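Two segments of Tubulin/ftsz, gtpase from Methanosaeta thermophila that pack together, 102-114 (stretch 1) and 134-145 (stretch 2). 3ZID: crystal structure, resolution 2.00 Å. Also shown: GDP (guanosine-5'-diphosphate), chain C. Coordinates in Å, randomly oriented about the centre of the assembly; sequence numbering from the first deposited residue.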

# COMPACT_ATOMS: atom_id res chain seq x y z
N ASP A 102 -9.12 -21.98 -1.78
CA ASP A 102 -8.11 -21.70 -0.77
C ASP A 102 -7.03 -20.83 -1.34
O ASP A 102 -6.80 -20.83 -2.54
N PHE A 103 -6.38 -20.07 -0.47
CA PHE A 103 -5.28 -19.20 -0.86
C PHE A 103 -4.16 -19.30 0.13
O PHE A 103 -4.38 -19.41 1.33
N ASP A 104 -2.94 -19.23 -0.39
CA ASP A 104 -1.76 -19.22 0.45
C ASP A 104 -1.30 -17.78 0.72
O ASP A 104 -0.63 -17.51 1.71
N LEU A 105 -1.64 -16.87 -0.17
CA LEU A 105 -1.11 -15.52 -0.12
C LEU A 105 -2.20 -14.54 -0.53
O LEU A 105 -2.80 -14.68 -1.59
N ILE A 106 -2.44 -13.54 0.30
CA ILE A 106 -3.51 -12.59 0.02
C ILE A 106 -2.99 -11.17 0.09
O ILE A 106 -2.38 -10.77 1.09
N PHE A 107 -3.20 -10.43 -0.98
CA PHE A 107 -2.90 -9.00 -0.99
C PHE A 107 -4.17 -8.21 -0.86
O PHE A 107 -5.12 -8.44 -1.60
N VAL A 108 -4.19 -7.30 0.12
CA VAL A 108 -5.32 -6.38 0.30
C VAL A 108 -4.85 -4.96 -0.00
O VAL A 108 -4.06 -4.37 0.74
N MET A 109 -5.32 -4.45 -1.12
CA MET A 109 -4.84 -3.20 -1.66
C MET A 109 -5.87 -2.11 -1.50
O MET A 109 -7.01 -2.25 -1.93
N THR A 110 -5.44 -1.01 -0.88
CA THR A 110 -6.31 0.10 -0.58
C THR A 110 -5.49 1.36 -0.30
O THR A 110 -4.32 1.29 0.09
N SER A 111 -6.13 2.53 -0.46
CA SER A 111 -5.60 3.74 0.16
C SER A 111 -6.03 3.76 1.63
O SER A 111 -7.02 3.13 2.01
N VAL A 112 -5.30 4.49 2.45
CA VAL A 112 -5.65 4.58 3.84
C VAL A 112 -6.51 5.81 4.11
O VAL A 112 -6.99 5.96 5.22
N SER A 113 -6.71 6.66 3.10
CA SER A 113 -7.33 7.99 3.27
C SER A 113 -8.80 8.12 2.88
O SER A 113 -9.48 9.05 3.30
N GLY A 114 -9.30 7.20 2.06
CA GLY A 114 -10.69 7.28 1.67
C GLY A 114 -11.60 6.72 2.75
O GLY A 114 -11.18 6.46 3.89
N ASN A 134 -3.50 -20.24 7.80
CA ASN A 134 -2.17 -20.53 7.31
C ASN A 134 -1.70 -19.53 6.25
O ASN A 134 -0.57 -19.59 5.78
N ALA A 135 -2.58 -18.60 5.87
CA ALA A 135 -2.26 -17.66 4.79
C ALA A 135 -1.34 -16.51 5.19
O ALA A 135 -1.35 -16.05 6.33
N THR A 136 -0.56 -16.04 4.23
CA THR A 136 0.21 -14.83 4.38
C THR A 136 -0.66 -13.72 3.83
O THR A 136 -1.04 -13.74 2.65
N ILE A 137 -1.02 -12.76 4.68
CA ILE A 137 -1.95 -11.69 4.29
C ILE A 137 -1.23 -10.36 4.37
O ILE A 137 -0.78 -9.96 5.44
N VAL A 138 -1.11 -9.69 3.23
CA VAL A 138 -0.28 -8.49 3.14
C VAL A 138 -1.07 -7.29 2.65
O VAL A 138 -1.49 -7.23 1.49
N PRO A 139 -1.29 -6.31 3.54
CA PRO A 139 -1.89 -5.09 3.01
C PRO A 139 -0.89 -4.24 2.21
O PRO A 139 0.31 -4.14 2.52
N ILE A 140 -1.41 -3.66 1.13
CA ILE A 140 -0.71 -2.66 0.35
C ILE A 140 -1.41 -1.34 0.66
O ILE A 140 -2.54 -1.12 0.21
N ALA A 141 -0.76 -0.50 1.46
CA ALA A 141 -1.39 0.72 1.99
C ALA A 141 -0.91 1.99 1.28
O ALA A 141 0.26 2.38 1.42
N VAL A 142 -1.80 2.65 0.54
CA VAL A 142 -1.42 3.85 -0.21
C VAL A 142 -1.66 5.14 0.60
O VAL A 142 -2.79 5.41 1.00
N LEU A 143 -0.60 5.89 0.85
CA LEU A 143 -0.65 7.11 1.68
C LEU A 143 -1.05 8.33 0.87
O LEU A 143 -0.75 8.39 -0.32
N PRO A 144 -1.68 9.33 1.52
CA PRO A 144 -2.20 10.50 0.81
C PRO A 144 -1.11 11.43 0.29
O PRO A 144 0.04 11.34 0.71
N PHE A 145 -1.46 12.28 -0.68
CA PHE A 145 -0.63 13.44 -1.03
C PHE A 145 -0.53 14.35 0.20
O PHE A 145 -1.48 14.46 0.94

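Two parallel strands, 105-111 and 136-143, lie side by side and are held first by a ladder of eight backbone hydrogen bonds. The shortest, at 2.7 Å, run from Ile106 N to Thr136 O and from Val138 N to Ile106 O, so Ile106 uses both its amide and its carbonyl on the same neighbouring strand, at Thr136 and Val138. The pattern repeats at Val108 and Thr110, and it closes at Val112, whose N donates to Val142 O at 3.0 Å. Pro139 fits this ladder because it sits opposite Val108 at a position whose nitrogen is not called upon; its CA instead lies 3.2 Å from Val108 O in a CA-H...O contact.

Few side chains add polar bonds. Ser111, in the p rotamer, donates from OG to GDP O5' at 2.7 Å, at the end of the strand. Thr110 is t, and its OG1 donates to the carbonyl of the next residue, Ser111 O, at 2.6 Å. The hydroxyls of Thr136 and Ser113 find partners elsewhere in the structure. Gly114 CA stands 3.3 Å from GDP O3A; a beta carbon here would clash with that oxygen, so the bare backbone suits the site.

Side chains alternate between the two faces of the sheet because each strand is extended, and the parallel register puts paired residues on the same face. On the face carrying Leu105, Phe107, Met109 and Ser111 lie their partners Thr136, Val138, Ile140 and Val142. Leu105 (t, p) bends its end toward the neighbouring strand, bringing CD1 to 3.7 Å from CG2 of Thr136, whose m rotamer presents that methyl while its hydroxyl bonds elsewhere. Phe107, m with chi2 near -75°, is broad enough to meet two residues: its CD1 is 3.8 Å from Val138 CB and 4.0 Å from Ile140 CD1, both approached obliquely. Ile140, m at both chi angles, has the largest area covered by the other stretch, for it also sets CG1 3.7 Å from Met109 CG. The flexible Met109 chain (m, t, m) makes this contact near its base, while its end leads away. Val142, t, lies farther along, with CG1 3.9 Å from GDP N2.

The other face is more uniformly aliphatic. Ile106 and Ile137, both m, t, meet through Ile106 CB and Ile137 CG1 at 4.3 Å. Ile106 CD1 also reaches to 4.4 Å from Ala135 CB, and Val108, t, places CG2 4.4 Å from Ile137 CG2. Such beta-branched residues suit extended strands and fill the sheet surface with little conformational freedom.

Beyond the strand end, Val112, m, spreads its two methyl groups over the partner: CG1 is 3.7 Å from Ala141 CB, where a small side chain leaves room, and CG2 is 4.0 Å from Leu143 CD2 and 4.2 Å from Pro144 CD. Ser113, m, points toward the other stretch and brings OG to 3.2 Å from Pro144 CB, a close van der Waals contact.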

# COMPACT_ATOMS: atom_id res chain seq x y z
CB ASP A 102 -7.49 -22.99 -0.22
CG ASP A 102 -8.29 -23.60 0.90
OD1 ASP A 102 -9.04 -22.87 1.58
OD2 ASP A 102 -8.15 -24.82 1.12
CB PHE A 103 -5.76 -17.75 -0.94
CG PHE A 103 -6.85 -17.57 -1.92
CD1 PHE A 103 -6.58 -17.60 -3.29
CD2 PHE A 103 -8.16 -17.44 -1.50
CE1 PHE A 103 -7.59 -17.46 -4.21
CE2 PHE A 103 -9.17 -17.29 -2.40
CZ PHE A 103 -8.89 -17.30 -3.77
CB ASP A 104 -0.64 -19.99 -0.26
CG ASP A 104 -1.11 -21.33 -0.80
OD1 ASP A 104 -1.67 -22.14 -0.02
OD2 ASP A 104 -0.93 -21.57 -2.02
CB LEU A 105 0.10 -15.42 -1.07
CG LEU A 105 0.76 -14.06 -1.26
CD1 LEU A 105 1.32 -13.53 0.06
CD2 LEU A 105 1.89 -14.19 -2.29
CB ILE A 106 -4.72 -12.78 1.02
CG1 ILE A 106 -5.20 -14.25 1.03
CG2 ILE A 106 -5.87 -11.84 0.67
CD1 ILE A 106 -6.37 -14.54 2.03
CB PHE A 107 -2.15 -8.60 -2.26
CG PHE A 107 -0.76 -9.19 -2.34
CD1 PHE A 107 0.27 -8.69 -1.56
CD2 PHE A 107 -0.50 -10.27 -3.19
CE1 PHE A 107 1.57 -9.23 -1.63
CE2 PHE A 107 0.79 -10.81 -3.29
CZ PHE A 107 1.83 -10.30 -2.50
CB VAL A 108 -5.91 -6.45 1.72
CG1 VAL A 108 -7.10 -5.51 1.84
CG2 VAL A 108 -6.35 -7.88 2.02
CB MET A 109 -4.49 -3.39 -3.12
CG MET A 109 -3.66 -4.65 -3.32
SD MET A 109 -3.33 -4.89 -5.06
CE MET A 109 -4.99 -4.98 -5.69
CB THR A 110 -7.20 -0.22 0.66
OG1 THR A 110 -7.99 0.92 0.98
CG2 THR A 110 -6.34 -0.52 1.88
CB SER A 111 -6.11 5.00 -0.54
OG SER A 111 -7.48 5.23 -0.29
CB VAL A 112 -4.40 4.61 4.74
CG1 VAL A 112 -3.58 3.35 4.51
CG2 VAL A 112 -3.55 5.84 4.47
CB SER A 113 -6.53 9.05 2.52
OG SER A 113 -5.31 9.32 3.18
CB ASN A 134 -2.12 -21.96 6.77
CG ASN A 134 -2.44 -23.00 7.84
OD1 ASN A 134 -2.03 -22.86 8.99
ND2 ASN A 134 -3.16 -24.04 7.45
CB ALA A 135 -3.54 -17.11 4.18
CB THR A 136 1.50 -14.92 3.60
OG1 THR A 136 2.30 -15.97 4.13
CG2 THR A 136 2.26 -13.58 3.66
CB ILE A 137 -3.18 -11.67 5.18
CG1 ILE A 137 -3.84 -13.06 5.19
CG2 ILE A 137 -4.16 -10.60 4.71
CD1 ILE A 137 -5.15 -13.15 5.95
CB VAL A 138 0.88 -8.73 2.16
CG1 VAL A 138 1.69 -7.46 1.97
CG2 VAL A 138 1.76 -9.89 2.66
CB PRO A 139 -2.36 -4.35 4.27
CG PRO A 139 -1.58 -4.90 5.37
CD PRO A 139 -1.30 -6.34 5.01
CB ILE A 140 -0.84 -2.93 -1.15
CG1 ILE A 140 -0.53 -4.40 -1.44
CG2 ILE A 140 0.06 -2.01 -1.95
CD1 ILE A 140 0.86 -4.81 -1.06
CB ALA A 141 -1.13 0.83 3.46
CB VAL A 142 -2.17 3.93 -1.54
CG1 VAL A 142 -1.82 5.21 -2.26
CG2 VAL A 142 -1.87 2.67 -2.41
CB LEU A 143 0.72 7.39 2.31
CG LEU A 143 1.34 6.18 2.99
CD1 LEU A 143 2.72 6.52 3.51
CD2 LEU A 143 0.44 5.69 4.11
CB PRO A 144 -3.04 11.22 1.88
CG PRO A 144 -2.41 10.84 3.16
CD PRO A 144 -1.95 9.41 2.97
CB PHE A 145 -1.24 14.22 -2.17
CG PHE A 145 -1.32 13.47 -3.45
CD1 PHE A 145 -0.17 13.10 -4.12
CD2 PHE A 145 -2.56 13.15 -4.00
CE1 PHE A 145 -0.24 12.42 -5.31
CE2 PHE A 145 -2.64 12.48 -5.20
CZ PHE A 145 -1.47 12.10 -5.86
PB GDP C . -12.40 5.24 -1.25
O1B GDP C . -11.66 4.12 -0.54
O2B GDP C . -12.94 4.75 -2.58
O3B GDP C . -13.53 5.70 -0.36
O3A GDP C . -11.41 6.49 -1.45
PA GDP C . -10.09 6.43 -2.36
O1A GDP C . -10.28 7.23 -3.60
O2A GDP C . -9.61 5.03 -2.64
O5' GDP C . -9.07 7.11 -1.35
C5' GDP C . -8.56 8.41 -1.65
C4' GDP C . -7.05 8.37 -1.47
O4' GDP C . -6.52 7.47 -2.45
C3' GDP C . -6.49 9.73 -1.76
O3' GDP C . -5.27 9.83 -1.03
C2' GDP C . -6.21 9.67 -3.24
O2' GDP C . -5.16 10.56 -3.57
C1' GDP C . -5.77 8.23 -3.41
N9 GDP C . -6.09 7.63 -4.71
C8 GDP C . -7.29 7.58 -5.31
N7 GDP C . -7.21 6.88 -6.47
C5 GDP C . -5.93 6.48 -6.60
C6 GDP C . -5.16 5.70 -7.57
O6 GDP C . -5.70 5.26 -8.59
N1 GDP C . -3.86 5.50 -7.33
C2 GDP C . -3.25 5.98 -6.24
N2 GDP C . -1.93 5.73 -6.08
N3 GDP C . -3.88 6.71 -5.28
C4 GDP C . -5.20 6.97 -5.42